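Local coordinates for uncharacterized protein (Candida albicans, PDB 5K04) that probably serves as the non-catalytic, auxiliary subunit of the NatB N-terminal acetyltransferase complex, partnering the catalytic chain in acetylating protein N-termini, at residues S166-G178 / Y189-E201. Numbering follows the deposited sequence.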
ATOM      1  N   SER A 166     -11.935 -27.248 -14.267  1.00 58.74           N
ATOM      2  CA  SER A 166     -12.004 -27.732 -15.639  1.00 53.85           C
ATOM      3  C   SER A 166     -13.179 -27.101 -16.390  1.00 50.02           C
ATOM      4  O   SER A 166     -13.038 -26.658 -17.537  1.00 42.53           O
ATOM      5  CB  SER A 166     -12.099 -29.266 -15.620  1.00 46.93           C
ATOM      6  OG  SER A 166     -12.233 -29.789 -16.925  1.00 52.82           O
ATOM      7  N   LEU A 167     -14.355 -27.054 -15.756  1.00 45.83           N
ATOM      8  CA  LEU A 167     -15.520 -26.447 -16.394  1.00 47.34           C
ATOM      9  C   LEU A 167     -15.293 -24.965 -16.663  1.00 48.93           C
ATOM     10  O   LEU A 167     -15.560 -24.474 -17.769  1.00 34.43           O
ATOM     11  CB  LEU A 167     -16.745 -26.640 -15.511  1.00 49.89           C
ATOM     12  CG  LEU A 167     -17.985 -25.860 -15.930  1.00 56.33           C
ATOM     13  CD1 LEU A 167     -18.605 -26.479 -17.156  1.00 51.97           C
ATOM     14  CD2 LEU A 167     -18.968 -25.827 -14.778  1.00 57.88           C
ATOM     15  N   TYR A 168     -14.819 -24.234 -15.644  1.00 51.79           N
ATOM     16  CA  TYR A 168     -14.601 -22.795 -15.776  1.00 49.48           C
ATOM     17  C   TYR A 168     -13.610 -22.496 -16.893  1.00 44.86           C
ATOM     18  O   TYR A 168     -13.774 -21.533 -17.651  1.00 30.38           O
ATOM     19  CB  TYR A 168     -14.093 -22.220 -14.451  1.00 46.04           C
ATOM     20  CG  TYR A 168     -15.101 -22.186 -13.305  1.00 50.64           C
ATOM     21  CD1 TYR A 168     -16.456 -22.383 -13.526  1.00 50.42           C
ATOM     22  CD2 TYR A 168     -14.686 -21.917 -12.000  1.00 50.38           C
ATOM     23  CE1 TYR A 168     -17.371 -22.329 -12.480  1.00 53.63           C
ATOM     24  CE2 TYR A 168     -15.591 -21.860 -10.954  1.00 52.71           C
ATOM     25  CZ  TYR A 168     -16.928 -22.064 -11.198  1.00 55.89           C
ATOM     26  OH  TYR A 168     -17.825 -22.017 -10.154  1.00 56.62           O
ATOM     27  N   ASN A 169     -12.579 -23.323 -17.012  1.00 46.32           N
ATOM     28  CA  ASN A 169     -11.566 -23.105 -18.032  1.00 40.93           C
ATOM     29  C   ASN A 169     -12.102 -23.409 -19.420  1.00 40.28           C
ATOM     30  O   ASN A 169     -11.752 -22.725 -20.388  1.00 32.68           O
ATOM     31  CB  ASN A 169     -10.356 -23.975 -17.728  1.00 39.59           C
ATOM     32  CG  ASN A 169      -9.148 -23.488 -18.404  1.00 52.78           C
ATOM     33  OD1 ASN A 169      -8.482 -22.565 -17.921  1.00 45.38           O
ATOM     34  ND2 ASN A 169      -8.870 -24.051 -19.579  1.00 61.26           N
ATOM     35  N   SER A 170     -12.947 -24.439 -19.529  1.00 39.30           N
ATOM     36  CA  SER A 170     -13.545 -24.802 -20.810  1.00 42.43           C
ATOM     37  C   SER A 170     -14.549 -23.757 -21.276  1.00 43.52           C
ATOM     38  O   SER A 170     -14.668 -23.497 -22.478  1.00 26.92           O
ATOM     39  CB  SER A 170     -14.216 -26.172 -20.691  1.00 45.72           C
ATOM     40  OG  SER A 170     -15.244 -26.293 -21.646  1.00 48.51           O
ATOM     41  N   LEU A 171     -15.302 -23.166 -20.343  1.00 49.49           N
ATOM     42  CA  LEU A 171     -16.294 -22.165 -20.735  1.00 43.11           C
ATOM     43  C   LEU A 171     -15.619 -20.869 -21.161  1.00 40.46           C
ATOM     44  O   LEU A 171     -16.078 -20.202 -22.095  1.00 36.03           O
ATOM     45  CB  LEU A 171     -17.287 -21.916 -19.591  1.00 39.11           C
ATOM     46  CG  LEU A 171     -18.257 -23.049 -19.220  1.00 47.47           C
ATOM     47  CD1 LEU A 171     -18.911 -22.760 -17.896  1.00 45.35           C
ATOM     48  CD2 LEU A 171     -19.340 -23.293 -20.282  1.00 45.59           C
ATOM     49  N   GLY A 172     -14.532 -20.486 -20.488  1.00 45.17           N
ATOM     50  CA  GLY A 172     -13.846 -19.261 -20.870  1.00 46.19           C
ATOM     51  C   GLY A 172     -13.139 -19.398 -22.204  1.00 41.10           C
ATOM     52  O   GLY A 172     -13.179 -18.489 -23.039  1.00 31.52           O
ATOM     53  N   LYS A 173     -12.478 -20.540 -22.415  1.00 40.89           N
ATOM     54  CA  LYS A 173     -11.788 -20.805 -23.668  1.00 43.74           C
ATOM     55  C   LYS A 173     -12.754 -20.758 -24.842  1.00 42.31           C
ATOM     56  O   LYS A 173     -12.474 -20.141 -25.875  1.00 31.55           O
ATOM     57  CB  LYS A 173     -11.097 -22.173 -23.597  1.00 43.56           C
ATOM     58  CG  LYS A 173     -10.218 -22.480 -24.787  1.00 51.01           C
ATOM     59  CD  LYS A 173      -9.999 -23.969 -24.979  1.00 65.95           C
ATOM     60  CE  LYS A 173      -8.786 -24.479 -24.242  1.00 67.56           C
ATOM     61  NZ  LYS A 173      -8.485 -25.885 -24.649  1.00 68.28           N
ATOM     62  N   LYS A 174     -13.910 -21.393 -24.685  1.00 50.19           N
ATOM     63  CA  LYS A 174     -14.876 -21.495 -25.774  1.00 48.15           C
ATOM     64  C   LYS A 174     -15.528 -20.147 -26.075  1.00 35.68           C
ATOM     65  O   LYS A 174     -15.816 -19.841 -27.234  1.00 26.86           O
ATOM     66  CB  LYS A 174     -15.912 -22.561 -25.405  1.00 57.74           C
ATOM     67  CG  LYS A 174     -17.176 -22.577 -26.227  1.00 76.31           C
ATOM     68  CD  LYS A 174     -18.164 -23.570 -25.625  1.00 93.02           C
ATOM     69  CE  LYS A 174     -18.362 -23.323 -24.126  1.00102.06           C
ATOM     70  NZ  LYS A 174     -19.157 -24.401 -23.453  1.00106.77           N
ATOM     71  N   LEU A 175     -15.773 -19.334 -25.047  1.00 42.14           N
ATOM     72  CA  LEU A 175     -16.270 -17.977 -25.266  1.00 44.97           C
ATOM     73  C   LEU A 175     -15.284 -17.151 -26.075  1.00 43.70           C
ATOM     74  O   LEU A 175     -15.680 -16.394 -26.968  1.00 24.48           O
ATOM     75  CB  LEU A 175     -16.522 -17.288 -23.925  1.00 42.25           C
ATOM     76  CG  LEU A 175     -17.749 -17.733 -23.153  1.00 39.90           C
ATOM     77  CD1 LEU A 175     -17.630 -17.295 -21.725  1.00 41.61           C
ATOM     78  CD2 LEU A 175     -18.995 -17.156 -23.812  1.00 36.67           C
ATOM     79  N   MET A 176     -13.989 -17.266 -25.752  1.00 43.11           N
ATOM     80  CA  MET A 176     -12.963 -16.511 -26.465  1.00 36.95           C
ATOM     81  C   MET A 176     -12.791 -17.024 -27.890  1.00 41.36           C
ATOM     82  O   MET A 176     -12.669 -16.231 -28.831  1.00 28.31           O
ATOM     83  CB  MET A 176     -11.632 -16.550 -25.689  1.00 32.41           C
ATOM     84  CG  MET A 176     -11.651 -15.701 -24.357  1.00 32.39           C
ATOM     85  SD  MET A 176     -12.310 -14.076 -24.539  1.00 22.25           S
ATOM     86  CE  MET A 176     -11.180 -13.585 -25.800  1.00 36.30           C
ATOM     87  N   GLU A 177     -12.803 -18.350 -28.073  1.00 46.28           N
ATOM     88  CA  GLU A 177     -12.724 -18.903 -29.419  1.00 42.78           C
ATOM     89  C   GLU A 177     -13.858 -18.372 -30.290  1.00 41.56           C
ATOM     90  O   GLU A 177     -13.651 -18.112 -31.481  1.00 31.02           O
ATOM     91  CB  GLU A 177     -12.698 -20.442 -29.349  1.00 44.84           C
ATOM     92  CG  GLU A 177     -11.337 -20.984 -28.787  1.00 47.91           C
ATOM     93  CD  GLU A 177     -11.302 -22.477 -28.396  1.00 47.31           C
ATOM     94  OE1 GLU A 177     -12.358 -23.157 -28.399  1.00 39.10           O
ATOM     95  OE2 GLU A 177     -10.184 -22.967 -28.081  1.00 40.31           O
ATOM     96  N   GLY A 178     -15.035 -18.117 -29.698  1.00 50.91           N
ATOM     97  CA  GLY A 178     -16.166 -17.547 -30.428  1.00 44.61           C
ATOM     98  C   GLY A 178     -15.934 -16.138 -30.968  1.00 45.16           C
ATOM     99  O   GLY A 178     -16.695 -15.694 -31.836  1.00 31.65           O
ATOM    100  N   TYR A 189      -4.782 -11.745 -24.784  1.00 43.47           N
ATOM    101  CA  TYR A 189      -4.414 -11.989 -23.391  1.00 37.20           C
ATOM    102  C   TYR A 189      -5.474 -12.836 -22.680  1.00 35.18           C
ATOM    103  O   TYR A 189      -5.152 -13.857 -22.061  1.00 23.98           O
ATOM    104  CB  TYR A 189      -4.189 -10.653 -22.673  1.00 33.66           C
ATOM    105  CG  TYR A 189      -4.051 -10.767 -21.159  1.00 33.45           C
ATOM    106  CD1 TYR A 189      -2.834 -11.132 -20.568  1.00 32.56           C
ATOM    107  CD2 TYR A 189      -5.141 -10.503 -20.318  1.00 28.31           C
ATOM    108  CE1 TYR A 189      -2.711 -11.255 -19.172  1.00 33.02           C
ATOM    109  CE2 TYR A 189      -5.023 -10.596 -18.924  1.00 35.17           C
ATOM    110  CZ  TYR A 189      -3.811 -10.983 -18.363  1.00 39.59           C
ATOM    111  OH  TYR A 189      -3.698 -11.085 -17.010  1.00 37.15           O
ATOM    112  N   VAL A 190      -6.753 -12.443 -22.791  1.00 39.89           N
ATOM    113  CA  VAL A 190      -7.820 -13.156 -22.087  1.00 38.80           C
ATOM    114  C   VAL A 190      -7.826 -14.619 -22.489  1.00 37.12           C
ATOM    115  O   VAL A 190      -7.926 -15.516 -21.644  1.00 34.64           O
ATOM    116  CB  VAL A 190      -9.194 -12.511 -22.362  1.00 36.86           C
ATOM    117  CG1 VAL A 190     -10.309 -13.347 -21.715  1.00 30.41           C
ATOM    118  CG2 VAL A 190      -9.239 -11.109 -21.815  1.00 32.83           C
ATOM    119  N   TYR A 191      -7.726 -14.871 -23.797  1.00 40.20           N
ATOM    120  CA  TYR A 191      -7.700 -16.231 -24.321  1.00 37.07           C
ATOM    121  C   TYR A 191      -6.590 -17.049 -23.657  1.00 38.54           C
ATOM    122  O   TYR A 191      -6.820 -18.185 -23.226  1.00 24.56           O
ATOM    123  CB  TYR A 191      -7.536 -16.174 -25.852  1.00 32.31           C
ATOM    124  CG  TYR A 191      -7.726 -17.485 -26.566  1.00 37.54           C
ATOM    125  CD1 TYR A 191      -8.710 -18.371 -26.172  1.00 39.43           C
ATOM    126  CD2 TYR A 191      -6.927 -17.838 -27.646  1.00 41.55           C
ATOM    127  CE1 TYR A 191      -8.878 -19.583 -26.812  1.00 36.48           C
ATOM    128  CE2 TYR A 191      -7.101 -19.052 -28.303  1.00 38.68           C
ATOM    129  CZ  TYR A 191      -8.073 -19.920 -27.885  1.00 37.05           C
ATOM    130  OH  TYR A 191      -8.248 -21.128 -28.545  1.00 32.83           O
ATOM    131  N   THR A 192      -5.380 -16.466 -23.534  1.00 42.70           N
ATOM    132  CA  THR A 192      -4.249 -17.196 -22.955  1.00 36.71           C
ATOM    133  C   THR A 192      -4.498 -17.602 -21.511  1.00 36.84           C
ATOM    134  O   THR A 192      -3.840 -18.524 -21.020  1.00 27.45           O
ATOM    135  CB  THR A 192      -2.968 -16.370 -22.995  1.00 32.01           C
ATOM    136  OG1 THR A 192      -3.124 -15.224 -22.157  1.00 22.49           O
ATOM    137  CG2 THR A 192      -2.631 -15.943 -24.420  1.00 35.40           C
ATOM    138  N   LEU A 193      -5.436 -16.943 -20.820  1.00 42.03           N
ATOM    139  CA  LEU A 193      -5.716 -17.319 -19.436  1.00 38.28           C
ATOM    140  C   LEU A 193      -6.285 -18.729 -19.320  1.00 36.76           C
ATOM    141  O   LEU A 193      -6.281 -19.290 -18.226  1.00 32.21           O
ATOM    142  CB  LEU A 193      -6.682 -16.322 -18.794  1.00 35.80           C
ATOM    143  CG  LEU A 193      -6.219 -14.861 -18.799  1.00 41.77           C
ATOM    144  CD1 LEU A 193      -7.376 -13.964 -18.374  1.00 36.19           C
ATOM    145  CD2 LEU A 193      -4.988 -14.666 -17.882  1.00 33.73           C
ATOM    146  N   PHE A 194      -6.763 -19.322 -20.415  1.00 40.93           N
ATOM    147  CA  PHE A 194      -7.372 -20.649 -20.363  1.00 41.90           C
ATOM    148  C   PHE A 194      -6.570 -21.697 -21.121  1.00 40.92           C
ATOM    149  O   PHE A 194      -7.063 -22.814 -21.319  1.00 29.27           O
ATOM    150  CB  PHE A 194      -8.804 -20.585 -20.899  1.00 38.15           C
ATOM    151  CG  PHE A 194      -9.608 -19.480 -20.286  1.00 40.51           C
ATOM    152  CD1 PHE A 194     -10.051 -19.581 -18.972  1.00 36.25           C
ATOM    153  CD2 PHE A 194      -9.875 -18.319 -20.996  1.00 35.85           C
ATOM    154  CE1 PHE A 194     -10.773 -18.549 -18.384  1.00 41.44           C
ATOM    155  CE2 PHE A 194     -10.582 -17.279 -20.408  1.00 42.11           C
ATOM    156  CZ  PHE A 194     -11.045 -17.399 -19.103  1.00 35.70           C
ATOM    157  N   LEU A 195      -5.348 -21.366 -21.543  1.00 44.11           N
ATOM    158  CA  LEU A 195      -4.561 -22.199 -22.430  1.00 37.08           C
ATOM    159  C   LEU A 195      -3.361 -22.803 -21.719  1.00 41.62           C
ATOM    160  O   LEU A 195      -2.785 -22.203 -20.808  1.00 32.40           O
ATOM    161  CB  LEU A 195      -4.056 -21.397 -23.623  1.00 37.26           C
ATOM    162  CG  LEU A 195      -5.116 -20.821 -24.546  1.00 41.04           C
ATOM    163  CD1 LEU A 195      -4.413 -20.122 -25.693  1.00 36.55           C
ATOM    164  CD2 LEU A 195      -6.065 -21.934 -25.045  1.00 33.46           C
ATOM    165  N   SER A 196      -2.954 -23.978 -22.191  1.00 47.87           N
ATOM    166  CA  SER A 196      -1.710 -24.560 -21.730  1.00 39.33           C
ATOM    167  C   SER A 196      -0.527 -23.814 -22.335  1.00 38.71           C
ATOM    168  O   SER A 196      -0.651 -23.042 -23.291  1.00 28.20           O
ATOM    169  CB  SER A 196      -1.633 -26.042 -22.105  1.00 35.34           C
ATOM    170  OG  SER A 196      -1.534 -26.207 -23.513  1.00 28.09           O
ATOM    171  N   SER A 197       0.641 -24.073 -21.756  1.00 46.14           N
ATOM    172  CA  SER A 197       1.880 -23.523 -22.290  1.00 41.89           C
ATOM    173  C   SER A 197       2.080 -23.941 -23.747  1.00 45.24           C
ATOM    174  O   SER A 197       2.547 -23.143 -24.571  1.00 29.93           O
ATOM    175  CB  SER A 197       3.053 -23.983 -21.414  1.00 40.61           C
ATOM    176  OG  SER A 197       4.151 -23.092 -21.486  1.00 48.48           O
ATOM    177  N   LYS A 198       1.724 -25.193 -24.081  1.00 46.48           N
ATOM    178  CA  LYS A 198       1.831 -25.663 -25.462  1.00 42.42           C
ATOM    179  C   LYS A 198       0.898 -24.886 -26.375  1.00 42.65           C
ATOM    180  O   LYS A 198       1.283 -24.490 -27.484  1.00 32.17           O
ATOM    181  CB  LYS A 198       1.511 -27.158 -25.552  1.00 45.10           C
ATOM    182  CG  LYS A 198       2.529 -28.067 -24.906  1.00 55.68           C
ATOM    183  CD  LYS A 198       3.863 -28.021 -25.640  1.00 68.07           C
ATOM    184  CE  LYS A 198       3.913 -29.009 -26.796  1.00 70.02           C
ATOM    185  NZ  LYS A 198       5.313 -29.187 -27.319  1.00 68.13           N
ATOM    186  N   GLU A 199      -0.339 -24.667 -25.926  1.00 45.30           N
ATOM    187  CA  GLU A 199      -1.307 -23.952 -26.746  1.00 43.23           C
ATOM    188  C   GLU A 199      -0.924 -22.482 -26.886  1.00 38.57           C
ATOM    189  O   GLU A 199      -1.056 -21.901 -27.968  1.00 25.85           O
ATOM    190  CB  GLU A 199      -2.705 -24.108 -26.143  1.00 40.17           C
ATOM    191  CG  GLU A 199      -3.259 -25.527 -26.171  1.00 38.35           C
ATOM    192  CD  GLU A 199      -4.512 -25.684 -25.302  1.00 40.96           C
ATOM    193  OE1 GLU A 199      -4.525 -25.164 -24.163  1.00 33.99           O
ATOM    194  OE2 GLU A 199      -5.482 -26.323 -25.767  1.00 35.31           O
ATOM    195  N   ILE A 200      -0.427 -21.877 -25.803  1.00 43.57           N
ATOM    196  CA  ILE A 200      -0.002 -20.476 -25.836  1.00 41.90           C
ATOM    197  C   ILE A 200       1.044 -20.253 -26.933  1.00 42.56           C
ATOM    198  O   ILE A 200       0.946 -19.307 -27.724  1.00 36.60           O
ATOM    199  CB  ILE A 200       0.525 -20.050 -24.452  1.00 40.03           C
ATOM    200  CG1 ILE A 200      -0.626 -19.927 -23.441  1.00 43.70           C
ATOM    201  CG2 ILE A 200       1.305 -18.753 -24.544  1.00 36.91           C
ATOM    202  CD1 ILE A 200      -0.171 -19.548 -22.042  1.00 40.74           C
ATOM    203  N   GLU A 201       2.072 -21.108 -26.988  1.00 46.29           N
ATOM    204  CA  GLU A 201       3.096 -20.952 -28.024  1.00 45.87           C
ATOM    205  C   GLU A 201       2.491 -21.072 -29.413  1.00 47.13           C
ATOM    206  O   GLU A 201       2.784 -20.271 -30.308  1.00 40.82           O
ATOM    207  CB  GLU A 201       4.213 -21.989 -27.869  1.00 39.59           C
ATOM    208  CG  GLU A 201       5.281 -21.812 -28.959  1.00 42.27           C
ATOM    209  CD  GLU A 201       6.450 -22.794 -28.867  1.00 43.88           C
ATOM    210  OE1 GLU A 201       6.416 -23.706 -28.003  1.00 31.44           O
ATOM    211  OE2 GLU A 201       7.401 -22.648 -29.679  1.00 36.18           O
TER
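Asn169 and Phe194 bring the two backbones close, CA atoms 5.4 Å apart; two turns along the helix, Met176 and Tyr191 approach to 5.7 Å between CA atoms. Helix 162-177 lies against residues of helix 185-192 and the type I turn Thr192-Leu195, and Ser196 starts helix 197-204. Phe194 lays its ring on Gly172, whose CA sits 3.8 Å from the ring centroid in a CH-pi contact; glycine lets the ring come this near. Leu193 CB covers the opposite face, and Asn169 OD1 lies at the ring edge. Asn169 ND2 reaches Phe194 O at 2.8 Å with a nearly straight N-H (162°). Consecutive helices joined by short connections pack together, consistent with the TPR-like helical architecture of this auxiliary subunit's family. Tyr191 CG, anti to N (chi1 -170°), sends the ring toward helix 162-177, where CD1 touches Met176 CB at 3.5 Å and OH donates to the anti lone pair of Glu177 OE2 (2.7 Å). Met176 SD meets Val190 CG1 at 3.5 Å. Lys173, bent at chi3, passes Leu195 CD2, and its NZ salt-bridges Glu199 OE2; Glu199 OE1 accepts from Ser196 N while Ser196 OG, at the N-cap, accepts from Glu199 N, a capping box.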